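Local atomic coordinates of L-lysine 6-oxidase (Marinomonas mediterranea, PDB entry 3WEU), a protein that oxidises the epsilon-amino group of L-lysine with a cysteine tryptophylquinone cofactor, releasing ammonium and the hydrogen peroxide that makes it antibacterial. Residues 86-91 / 481-486; 247-252 / 624-629; 304-309 / 316-321; 597-600 / 605-608. One frame throughout, in Å; residues are numbered along the deposited sequence. Where two conformers were deposited one is given.

From the N terminus, strand 80-91 opens contact 1, which closes at residues 481-486 and so joins the N-terminal beta-sheet to a loop between helices 475-481 and 489-492. Contact 2 starts inside that span, where strand 237-247 ends, and closes at helix 619-625, so contacts 1 and 2 cross along the chain; their centres lie 26 Å apart. Both spans enclose contact 3, a local turn-back that packs the end of helix 295-308 against the loop following it. Contact 4 comes after contact 1 has closed but within the span of contact 2, and folds residues 605-608 back on helix 596-602.

Contact 1: residues 86-91 / 481-486; sequences TVHLAN and NGLTPE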
loop_
_atom_site.group_PDB
_atom_site.type_symbol
_atom_site.label_atom_id
_atom_site.label_comp_id
_atom_site.label_asym_id
_atom_site.label_seq_id
_atom_site.Cartn_x
_atom_site.Cartn_y
_atom_site.Cartn_z
ATOM N N THR A 86 0.097 44.176 14.178
ATOM C CA THR A 86 0.681 42.986 14.673
ATOM C C THR A 86 -0.269 41.862 14.370
ATOM O O THR A 86 -1.432 41.874 14.767
ATOM C CB THR A 86 0.943 43.110 16.191
ATOM O OG1 THR A 86 1.918 44.145 16.372
ATOM C CG2 THR A 86 1.465 41.893 16.714
ATOM N N VAL A 87 0.211 40.913 13.596
ATOM C CA VAL A 87 -0.624 39.792 13.191
ATOM C C VAL A 87 -0.051 38.508 13.685
ATOM O O VAL A 87 1.169 38.175 13.450
ATOM C CB VAL A 87 -0.736 39.735 11.652
ATOM C CG1 VAL A 87 -1.593 38.535 11.257
ATOM C CG2 VAL A 87 -1.284 41.039 11.123
ATOM N N HIS A 88 -0.889 37.755 14.381
ATOM C CA HIS A 88 -0.461 36.487 14.876
ATOM C C HIS A 88 -1.266 35.312 14.273
ATOM O O HIS A 88 -2.371 35.032 14.698
ATOM C CB HIS A 88 -0.519 36.457 16.430
ATOM C CG HIS A 88 0.123 35.241 17.052
ATOM N ND1 HIS A 88 0.212 35.067 18.432
ATOM C CD2 HIS A 88 0.667 34.135 16.506
ATOM C CE1 HIS A 88 0.803 33.917 18.689
ATOM N NE2 HIS A 88 1.138 33.352 17.543
ATOM N N LEU A 89 -0.687 34.641 13.295
ATOM C CA LEU A 89 -1.332 33.539 12.597
ATOM C C LEU A 89 -0.779 32.235 13.158
ATOM O O LEU A 89 0.397 32.184 13.551
ATOM C CB LEU A 89 -0.968 33.608 11.108
ATOM C CG LEU A 89 -1.354 34.875 10.335
ATOM C CD1 LEU A 89 -1.066 34.697 8.822
ATOM C CD2 LEU A 89 -2.773 35.309 10.581
ATOM N N ALA A 90 -1.582 31.186 13.193
ATOM C CA ALA A 90 -1.138 29.842 13.586
ATOM C C ALA A 90 -1.994 28.773 12.927
ATOM O O ALA A 90 -3.082 29.055 12.388
ATOM C CB ALA A 90 -1.190 29.646 15.117
ATOM N N ASN A 91 -1.452 27.559 12.868
ATOM C CA ASN A 91 -2.208 26.440 12.372
ATOM C C ASN A 91 -2.240 25.438 13.454
ATOM O O ASN A 91 -1.185 24.813 13.775
ATOM C CB ASN A 91 -1.506 25.889 11.135
ATOM C CG ASN A 91 -2.158 24.660 10.557
ATOM O OD1 ASN A 91 -2.514 23.706 11.247
ATOM N ND2 ASN A 91 -2.202 24.629 9.265
ATOM N N ASN A 481 3.539 31.831 27.061
ATOM C CA ASN A 481 2.864 30.529 27.186
ATOM C C ASN A 481 2.639 29.744 25.929
ATOM O O ASN A 481 2.385 28.543 25.934
ATOM C CB ASN A 481 1.519 30.847 27.823
ATOM C CG ASN A 481 1.688 31.496 29.182
ATOM O OD1 ASN A 481 1.397 32.666 29.416
ATOM N ND2 ASN A 481 2.183 30.719 30.075
ATOM N N GLY A 482 2.730 30.419 24.799
ATOM C CA GLY A 482 2.358 29.785 23.544
ATOM C C GLY A 482 0.853 29.566 23.534
ATOM O O GLY A 482 0.088 30.136 24.367
ATOM N N LEU A 483 0.424 28.774 22.548
ATOM C CA LEU A 483 -0.971 28.580 22.299
ATOM C C LEU A 483 -1.474 27.370 23.039
ATOM O O LEU A 483 -0.682 26.523 23.419
ATOM C CB LEU A 483 -1.219 28.385 20.785
ATOM C CG LEU A 483 -0.936 29.653 19.978
ATOM C CD1 LEU A 483 -0.993 29.300 18.489
ATOM C CD2 LEU A 483 -1.875 30.822 20.283
ATOM N N THR A 484 -2.797 27.255 23.204
ATOM C CA THR A 484 -3.342 26.172 24.083
ATOM C C THR A 484 -3.900 25.059 23.197
ATOM O O THR A 484 -4.917 25.248 22.552
ATOM C CB THR A 484 -4.403 26.728 24.987
ATOM O OG1 THR A 484 -4.068 28.059 25.426
ATOM C CG2 THR A 484 -4.731 25.751 26.182
ATOM N N PRO A 485 -3.204 23.927 23.081
ATOM C CA PRO A 485 -3.616 22.973 22.022
ATOM C C PRO A 485 -5.019 22.350 22.189
ATOM O O PRO A 485 -5.784 22.173 21.216
ATOM C CB PRO A 485 -2.499 21.899 22.068
ATOM C CG PRO A 485 -1.849 22.067 23.425
ATOM C CD PRO A 485 -1.886 23.556 23.657
ATOM N N GLU A 486 -5.420 22.110 23.425
ATOM C CA GLU A 486 -6.647 21.370 23.662
ATOM C C GLU A 486 -7.832 22.281 23.903
ATOM O O GLU A 486 -8.938 21.804 24.019
ATOM C CB GLU A 486 -6.456 20.333 24.807
ATOM C CG GLU A 486 -6.006 20.854 26.114
ATOM C CD GLU A 486 -4.479 21.040 26.130
ATOM O OE1 GLU A 486 -3.650 20.051 26.334
ATOM O OE2 GLU A 486 -4.135 22.207 25.914
#
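Leu483 meets strand 80-91 with both of its methyl groups. CD1 packs on CB of Ala90 at 3.4 Å, closer than carbons usually come, while CD2 lies obliquely to the His88 ring, 4.4 Å from CE1. The leucine's CG stands opposite its carbonyl carbon (chi1 -67°), and from there the two methyls divide between the two strand residues. His88 and Ala90, two apart on the strand, both send CB toward Leu483, whereas Leu89 between them points CB away. The strand belongs to the mixed beta-sheet of the N-terminal region, running antiparallel between strands 137-145 and 223-232; the leucine comes from a loop in the C-terminal family region and packs on one face of this sheet. Next to CE1, NE2 of His88 is hydrogen-bonded to OD1 of Asp138 on strand 137-145, and Tyr162 meets the ring with its plane at about 90°. Phe478 of helix 475-481 touches Leu483 as well. Further out, Gly482 leaves that helix with positive phi (69°), turning the chain into the loop. Gln133 of helix 129-134 then holds the loop backbone, its NE2 hydrogen-bonded to the carbonyl oxygens of Asn481 and Leu483.

Contact 2: residues 247-252 / 624-629; sequences GSPDFA and EHWSAL
Pro249 and Trp626 make the closer side-chain meeting: CG of the proline comes to 3.8 Å from CZ3 of the indole, at the six-membered end of the ring system, and the two side chains cross at about a right angle. Trp626 has CG between its backbone N and carbonyl carbon (chi1 55°), which swings the indole toward the proline although its CB does not point there. Phe251 enters next to this pair. Its CZ lies 3.7 Å from the backbone O of Trp626, an oblique approach to the turn, and CB of Pro249 lies over one face of the phenyl ring, toward its rim, 3.8 Å above the plane. Packing is slacker toward Leu629, where CE1 of Phe251 is 4.3 Å from the leucine CB. More open still is the outer edge: Asp250 is partly exposed and turns back on its own segment, its OD1 accepting from N of Ala252 at 3.1 Å in an Asx turn, the donor 36° out of the carboxylate plane. Glu624, at the other end, is exposed. Lys50 NZ bonds the carbonyl oxygens of Ser627, in the 3-10 turn, and of Leu629 just after it. The contact joins the exit of strand 237-247 to the end of helix 619-625, with Phe513 of helix 510-515 touching Phe251, Trp626 and Leu629, and the backbone of Phe251 bonded to Ile632 of strand 631-634.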
loop_
_atom_site.group_PDB
_atom_site.type_symbol
_atom_site.label_atom_id
_atom_site.label_comp_id
_atom_site.label_asym_id
_atom_site.label_seq_id
_atom_site.Cartn_x
_atom_site.Cartn_y
_atom_site.Cartn_z
ATOM N N GLY A 247 -7.365 30.865 3.360
ATOM C CA GLY A 247 -7.965 29.750 2.672
ATOM C C GLY A 247 -7.167 29.257 1.508
ATOM O O GLY A 247 -6.246 29.946 0.978
ATOM N N SER A 248 -7.600 28.139 1.001
ATOM C CA SER A 248 -7.040 27.589 -0.230
ATOM C C SER A 248 -7.587 28.424 -1.408
ATOM O O SER A 248 -8.423 29.316 -1.204
ATOM C CB SER A 248 -7.391 26.114 -0.344
ATOM O OG SER A 248 -8.791 25.892 -0.354
ATOM N N PRO A 249 -7.036 28.267 -2.619
ATOM C CA PRO A 249 -7.455 29.206 -3.652
ATOM C C PRO A 249 -8.962 29.215 -3.966
ATOM O O PRO A 249 -9.635 28.185 -3.814
ATOM C CB PRO A 249 -6.666 28.782 -4.855
ATOM C CG PRO A 249 -5.437 28.080 -4.294
ATOM C CD PRO A 249 -6.028 27.342 -3.108
ATOM N N ASP A 250 -9.452 30.388 -4.363
ATOM C CA ASP A 250 -10.821 30.522 -4.878
ATOM C C ASP A 250 -10.724 30.296 -6.377
ATOM O O ASP A 250 -10.324 31.247 -7.165
ATOM C CB ASP A 250 -11.405 31.892 -4.553
ATOM C CG ASP A 250 -12.872 32.042 -4.958
ATOM O OD1 ASP A 250 -13.409 31.156 -5.688
ATOM O OD2 ASP A 250 -13.471 33.059 -4.532
ATOM N N PHE A 251 -11.143 29.094 -6.809
ATOM C CA PHE A 251 -11.007 28.756 -8.230
ATOM C C PHE A 251 -12.165 29.220 -9.127
ATOM O O PHE A 251 -12.124 29.013 -10.346
ATOM C CB PHE A 251 -10.794 27.229 -8.401
ATOM C CG PHE A 251 -9.436 26.744 -7.952
ATOM C CD1 PHE A 251 -8.337 26.935 -8.762
ATOM C CD2 PHE A 251 -9.272 26.058 -6.776
ATOM C CE1 PHE A 251 -7.110 26.457 -8.433
ATOM C CE2 PHE A 251 -8.017 25.544 -6.421
ATOM C CZ PHE A 251 -6.947 25.756 -7.247
ATOM N N ALA A 252 -13.108 29.948 -8.553
ATOM C CA ALA A 252 -14.233 30.526 -9.279
ATOM C C ALA A 252 -14.770 31.725 -8.587
ATOM O O ALA A 252 -15.937 31.759 -8.111
ATOM C CB ALA A 252 -15.334 29.488 -9.458
ATOM N N GLU A 624 -0.346 17.037 -4.249
ATOM C CA GLU A 624 0.839 17.488 -5.026
ATOM C C GLU A 624 0.447 18.497 -6.134
ATOM O O GLU A 624 1.160 19.492 -6.351
ATOM C CB GLU A 624 1.511 16.293 -5.671
ATOM C CG GLU A 624 2.799 16.747 -6.367
ATOM C CD GLU A 624 3.712 15.621 -6.800
ATOM O OE1 GLU A 624 3.344 14.435 -6.738
ATOM O OE2 GLU A 624 4.816 15.941 -7.243
ATOM N N HIS A 625 -0.703 18.287 -6.769
ATOM C CA HIS A 625 -1.013 18.996 -8.015
ATOM C C HIS A 625 -2.248 19.923 -8.085
ATOM O O HIS A 625 -2.650 20.307 -9.149
ATOM C CB HIS A 625 -1.092 18.005 -9.069
ATOM C CG HIS A 625 0.203 17.326 -9.310
ATOM N ND1 HIS A 625 1.311 18.004 -9.768
ATOM C CD2 HIS A 625 0.569 16.029 -9.201
ATOM C CE1 HIS A 625 2.314 17.159 -9.947
ATOM N NE2 HIS A 625 1.894 15.948 -9.620
ATOM N N TRP A 626 -2.770 20.298 -6.928
ATOM C CA TRP A 626 -3.884 21.264 -6.763
ATOM C C TRP A 626 -3.695 22.487 -7.676
ATOM O O TRP A 626 -4.656 23.009 -8.261
ATOM C CB TRP A 626 -4.078 21.619 -5.288
ATOM C CG TRP A 626 -2.842 22.132 -4.652
ATOM C CD1 TRP A 626 -1.818 21.372 -4.170
ATOM C CD2 TRP A 626 -2.422 23.502 -4.528
ATOM N NE1 TRP A 626 -0.791 22.184 -3.731
ATOM C CE2 TRP A 626 -1.144 23.492 -3.920
ATOM C CE3 TRP A 626 -2.992 24.739 -4.875
ATOM C CZ2 TRP A 626 -0.417 24.662 -3.666
ATOM C CZ3 TRP A 626 -2.305 25.893 -4.571
ATOM C CH2 TRP A 626 -0.996 25.857 -4.006
ATOM N N SER A 627 -2.463 22.981 -7.766
ATOM C CA SER A 627 -2.211 24.212 -8.432
ATOM C C SER A 627 -2.308 24.121 -9.907
ATOM O O SER A 627 -2.247 25.167 -10.594
ATOM C CB SER A 627 -0.879 24.869 -8.025
ATOM O OG SER A 627 0.233 24.135 -8.470
ATOM N N ALA A 628 -2.466 22.905 -10.437
ATOM C CA ALA A 628 -2.584 22.722 -11.861
ATOM C C ALA A 628 -4.004 23.016 -12.361
ATOM O O ALA A 628 -4.219 23.178 -13.566
ATOM C CB ALA A 628 -2.240 21.304 -12.231
ATOM N N LEU A 629 -4.950 23.092 -11.443
ATOM C CA LEU A 629 -6.389 23.196 -11.833
ATOM C C LEU A 629 -6.761 24.553 -12.344
ATOM O O LEU A 629 -6.056 25.545 -12.136
ATOM C CB LEU A 629 -7.335 22.795 -10.705
ATOM C CG LEU A 629 -7.117 21.339 -10.279
ATOM C CD1 LEU A 629 -7.687 20.993 -8.911
ATOM C CD2 LEU A 629 -7.701 20.373 -11.284
#

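Contact 3: residues 304-309 / 316-321; sequences QRISQY and QSMSGF. With EDO (1,2-ethanediol), chain M.
Gln316 O is gripped twice by Ser319, by the hydroxyl OG at 2.8 Å, nearly along the C=O axis, and by the backbone N. Both bonds close the first turn of the 3-10 segment that presents Met318 to helix 295-308. Ser307 makes a comparable bond on the helix, its OG giving to O of Gln304. Between the segments the meeting is apolar. Ile306 CG2 lies against Met318 CB at 3.7 Å, and its CD1 reaches toward CB of Phe321 at 4.4 Å; the isoleucine's two branches thus serve two residues of the turn. Met318 then bends at its thioether (chi3 -78°), bringing CE to 4.0 Å from CD2 of Tyr309, obliquely to the ring. The phenol is fixed at its other end by OH bonded to N of Ile258. Away from this core, Arg305 binds the 1,2-ethanediol with NE to O2 (2.8 Å, almost straight at 177°) and NH2 to O1 (2.9 Å), both at the guanidinium edge; the diol is probably from the crystallisation liquor. NH1 of Arg305 is in a salt bridge with Asp263 of helix 261-272. After helix 295-308 the chain doubles back, and a 3-10 segment lays its apolar side on the end of that helix, a local helix-to-3-10 packing.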
loop_
_atom_site.group_PDB
_atom_site.type_symbol
_atom_site.label_atom_id
_atom_site.label_comp_id
_atom_site.label_asym_id
_atom_site.label_seq_id
_atom_site.Cartn_x
_atom_site.Cartn_y
_atom_site.Cartn_z
ATOM N N GLN A 304 -29.900 35.245 -7.799
ATOM C CA GLN A 304 -28.718 35.394 -8.652
ATOM C C GLN A 304 -27.697 34.288 -8.313
ATOM O O GLN A 304 -27.080 33.750 -9.198
ATOM C CB GLN A 304 -28.008 36.766 -8.462
ATOM C CG GLN A 304 -28.865 37.939 -8.891
ATOM C CD GLN A 304 -28.249 39.299 -8.564
ATOM O OE1 GLN A 304 -27.656 39.571 -7.472
ATOM N NE2 GLN A 304 -28.458 40.175 -9.461
ATOM N N ARG A 305 -27.497 33.973 -7.029
ATOM C CA ARG A 305 -26.483 32.963 -6.669
ATOM C C ARG A 305 -26.909 31.622 -7.267
ATOM O O ARG A 305 -26.111 30.964 -7.910
ATOM C CB ARG A 305 -26.327 32.927 -5.161
ATOM C CG ARG A 305 -25.651 34.149 -4.633
ATOM C CD ARG A 305 -25.951 34.340 -3.183
ATOM N NE ARG A 305 -25.414 35.599 -2.708
ATOM C CZ ARG A 305 -25.239 35.834 -1.408
ATOM N NH1 ARG A 305 -25.559 34.893 -0.517
ATOM N NH2 ARG A 305 -24.708 36.986 -0.985
ATOM N N ILE A 306 -28.174 31.262 -7.093
ATOM C CA ILE A 306 -28.713 30.019 -7.572
ATOM C C ILE A 306 -28.442 29.924 -9.098
ATOM O O ILE A 306 -27.978 28.886 -9.603
ATOM C CB ILE A 306 -30.215 29.903 -7.330
ATOM C CG1 ILE A 306 -30.517 29.705 -5.841
ATOM C CG2 ILE A 306 -30.723 28.705 -8.048
ATOM C CD1 ILE A 306 -31.963 29.951 -5.517
ATOM N N SER A 307 -28.638 31.035 -9.792
ATOM C CA SER A 307 -28.504 31.082 -11.272
ATOM C C SER A 307 -27.103 30.867 -11.802
ATOM O O SER A 307 -26.962 30.672 -12.974
ATOM C CB SER A 307 -28.990 32.426 -11.830
ATOM O OG SER A 307 -28.040 33.447 -11.670
ATOM N N GLN A 308 -26.075 30.979 -10.944
ATOM C CA GLN A 308 -24.672 30.823 -11.329
ATOM C C GLN A 308 -24.171 29.386 -11.198
ATOM O O GLN A 308 -23.199 29.036 -11.828
ATOM C CB GLN A 308 -23.755 31.706 -10.463
ATOM C CG GLN A 308 -23.901 33.209 -10.622
ATOM C CD GLN A 308 -22.846 33.965 -9.765
ATOM O OE1 GLN A 308 -22.833 33.940 -8.449
ATOM N NE2 GLN A 308 -21.986 34.723 -10.514
ATOM N N TYR A 309 -24.810 28.558 -10.353
ATOM C CA TYR A 309 -24.276 27.217 -10.051
ATOM C C TYR A 309 -24.104 26.354 -11.310
ATOM O O TYR A 309 -23.244 25.466 -11.377
ATOM C CB TYR A 309 -25.137 26.493 -9.006
ATOM C CG TYR A 309 -24.807 26.821 -7.584
ATOM C CD1 TYR A 309 -24.460 28.100 -7.187
ATOM C CD2 TYR A 309 -24.826 25.837 -6.587
ATOM C CE1 TYR A 309 -24.188 28.384 -5.888
ATOM C CE2 TYR A 309 -24.560 26.133 -5.269
ATOM C CZ TYR A 309 -24.246 27.401 -4.926
ATOM O OH TYR A 309 -23.972 27.681 -3.606
ATOM N N GLN A 316 -29.956 21.585 -12.730
ATOM C CA GLN A 316 -31.027 22.095 -13.565
ATOM C C GLN A 316 -32.354 22.152 -12.803
ATOM O O GLN A 316 -33.181 23.001 -13.064
ATOM C CB GLN A 316 -31.164 21.200 -14.798
ATOM C CG GLN A 316 -30.000 21.262 -15.749
ATOM C CD GLN A 316 -28.780 20.441 -15.358
ATOM O OE1 GLN A 316 -28.697 19.778 -14.301
ATOM N NE2 GLN A 316 -27.756 20.578 -16.180
ATOM N N SER A 317 -32.539 21.278 -11.836
ATOM C CA SER A 317 -33.762 21.345 -11.029
ATOM C C SER A 317 -33.947 22.646 -10.306
ATOM O O SER A 317 -35.071 22.964 -9.939
ATOM C CB SER A 317 -33.809 20.177 -10.043
ATOM O OG SER A 317 -33.027 20.354 -8.901
ATOM N N MET A 318 -32.881 23.442 -10.153
ATOM C CA MET A 318 -32.952 24.771 -9.564
ATOM C C MET A 318 -33.359 25.859 -10.527
ATOM O O MET A 318 -33.636 26.992 -10.110
ATOM C CB MET A 318 -31.629 25.176 -8.884
ATOM C CG MET A 318 -31.283 24.195 -7.749
ATOM S SD MET A 318 -30.350 24.853 -6.380
ATOM C CE MET A 318 -28.707 24.939 -7.005
ATOM N N SER A 319 -33.515 25.479 -11.792
ATOM C CA SER A 319 -33.802 26.481 -12.829
ATOM C C SER A 319 -35.105 27.185 -12.626
ATOM O O SER A 319 -35.227 28.374 -12.925
ATOM C CB SER A 319 -33.646 25.877 -14.230
ATOM O OG SER A 319 -34.670 24.958 -14.374
ATOM N N GLY A 320 -36.112 26.500 -12.126
ATOM C CA GLY A 320 -37.396 27.157 -11.859
ATOM C C GLY A 320 -37.339 28.273 -10.835
ATOM O O GLY A 320 -38.296 29.017 -10.723
ATOM N N PHE A 321 -36.248 28.371 -10.086
ATOM C CA PHE A 321 -36.115 29.341 -9.071
ATOM C C PHE A 321 -35.437 30.616 -9.566
ATOM O O PHE A 321 -35.294 31.572 -8.772
ATOM C CB PHE A 321 -35.485 28.741 -7.828
ATOM C CG PHE A 321 -36.316 27.604 -7.288
ATOM C CD1 PHE A 321 -37.384 27.876 -6.445
ATOM C CD2 PHE A 321 -36.167 26.295 -7.742
ATOM C CE1 PHE A 321 -38.250 26.856 -5.998
ATOM C CE2 PHE A 321 -37.030 25.285 -7.335
ATOM C CZ PHE A 321 -38.075 25.556 -6.447
HETATM C C1 EDO M . -24.835 39.669 -3.843
HETATM O O1 EDO M . -24.325 39.444 -2.518
HETATM C C2 EDO M . -24.043 38.811 -4.764
HETATM O O2 EDO M . -24.652 37.561 -4.591
#

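Contact 4: residues 597-600 / 605-608; sequences EGQL and PAGQ
Gln599 carries the whole contact from the helix side, laying its terminal amide against the backbone of Pro605 and Ala606. The van der Waals part is modest: OE1 is 4.1 Å from CA of Pro605, and NE2 is 3.8 Å from CB of Ala606. The proline meets the amide with its backbone, as its CB points away from the helix. An extended chain beyond CG (chi2 -172°) carries the amide out from the helix to the returning loop, whose nearest CA, that of Pro605, is 6.0 Å from CA of Gln599.

Among polar groups, NE2 comes within 3.5 Å of N of Ala606, but these are two nitrogens that can each only donate, and the approach is not a hydrogen bond. The amide NE2 instead gives its bond to O of Glu593, just before the helix, which probably helps set the rotation of the amide. Thr591 holds residues 605-608: its OG1 is bonded to O of Pro605 and N of Gln608, and its backbone pairs with Gly607 and Gln608. Gly607 itself takes a positive phi of 89° at the bend.

As for subunit packing, Glu597 and Leu600 lie against Gln557 of the second subunit. The contact lies at the surface, where the chain leaving helix 596-602 folds back beside it, a short helix-to-strand connection whose loop meets the Gln599 amide before strand 609-611.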
loop_
_atom_site.group_PDB
_atom_site.type_symbol
_atom_site.label_atom_id
_atom_site.label_comp_id
_atom_site.label_asym_id
_atom_site.label_seq_id
_atom_site.Cartn_x
_atom_site.Cartn_y
_atom_site.Cartn_z
ATOM N N GLU A 597 -3.248 25.497 -30.051
ATOM C CA GLU A 597 -2.249 24.942 -29.165
ATOM C C GLU A 597 -2.896 24.435 -27.852
ATOM O O GLU A 597 -2.607 23.318 -27.393
ATOM C CB GLU A 597 -1.211 25.986 -28.846
ATOM C CG GLU A 597 -0.123 25.498 -27.960
ATOM C CD GLU A 597 0.938 26.576 -27.744
ATOM O OE1 GLU A 597 0.827 27.699 -28.329
ATOM O OE2 GLU A 597 1.833 26.281 -26.955
ATOM N N GLY A 598 -3.718 25.274 -27.224
ATOM C CA GLY A 598 -4.475 24.864 -26.009
ATOM C C GLY A 598 -5.429 23.731 -26.237
ATOM O O GLY A 598 -5.528 22.849 -25.366
ATOM N N GLN A 599 -6.015 23.619 -27.424
ATOM C CA GLN A 599 -6.854 22.469 -27.687
ATOM C C GLN A 599 -6.071 21.158 -27.821
ATOM O O GLN A 599 -6.496 20.104 -27.310
ATOM C CB GLN A 599 -7.811 22.663 -28.860
ATOM C CG GLN A 599 -8.806 23.809 -28.599
ATOM C CD GLN A 599 -9.876 23.907 -29.637
ATOM O OE1 GLN A 599 -9.955 23.086 -30.570
ATOM N NE2 GLN A 599 -10.827 24.838 -29.414
ATOM N N LEU A 600 -4.914 21.237 -28.452
ATOM C CA LEU A 600 -4.063 20.034 -28.572
ATOM C C LEU A 600 -3.577 19.570 -27.223
ATOM O O LEU A 600 -3.610 18.398 -26.940
ATOM C CB LEU A 600 -2.875 20.305 -29.503
ATOM C CG LEU A 600 -3.250 20.566 -30.952
ATOM C CD1 LEU A 600 -1.971 20.950 -31.692
ATOM C CD2 LEU A 600 -3.933 19.365 -31.640
ATOM N N PRO A 605 -12.117 20.018 -27.513
ATOM C CA PRO A 605 -12.674 21.247 -28.143
ATOM C C PRO A 605 -13.231 22.158 -27.088
ATOM O O PRO A 605 -13.507 21.701 -25.975
ATOM C CB PRO A 605 -13.769 20.727 -29.021
ATOM C CG PRO A 605 -14.264 19.454 -28.292
ATOM C CD PRO A 605 -13.042 18.875 -27.630
ATOM N N ALA A 606 -13.376 23.423 -27.410
ATOM C CA ALA A 606 -13.944 24.390 -26.482
ATOM C C ALA A 606 -15.453 24.166 -26.287
ATOM O O ALA A 606 -16.146 23.706 -27.185
ATOM C CB ALA A 606 -13.645 25.814 -27.029
ATOM N N GLY A 607 -15.972 24.534 -25.140
ATOM C CA GLY A 607 -17.427 24.611 -24.968
ATOM C C GLY A 607 -18.038 23.283 -24.509
ATOM O O GLY A 607 -19.256 23.185 -24.374
ATOM N N GLN A 608 -17.196 22.274 -24.174
ATOM C CA GLN A 608 -17.690 20.979 -23.790
ATOM C C GLN A 608 -17.685 20.895 -22.263
ATOM O O GLN A 608 -16.689 21.347 -21.657
ATOM C CB GLN A 608 -16.744 19.902 -24.318
ATOM C CG GLN A 608 -17.286 18.497 -24.071
ATOM C CD GLN A 608 -16.466 17.399 -24.663
ATOM O OE1 GLN A 608 -15.576 17.632 -25.481
ATOM N NE2 GLN A 608 -16.744 16.180 -24.215
#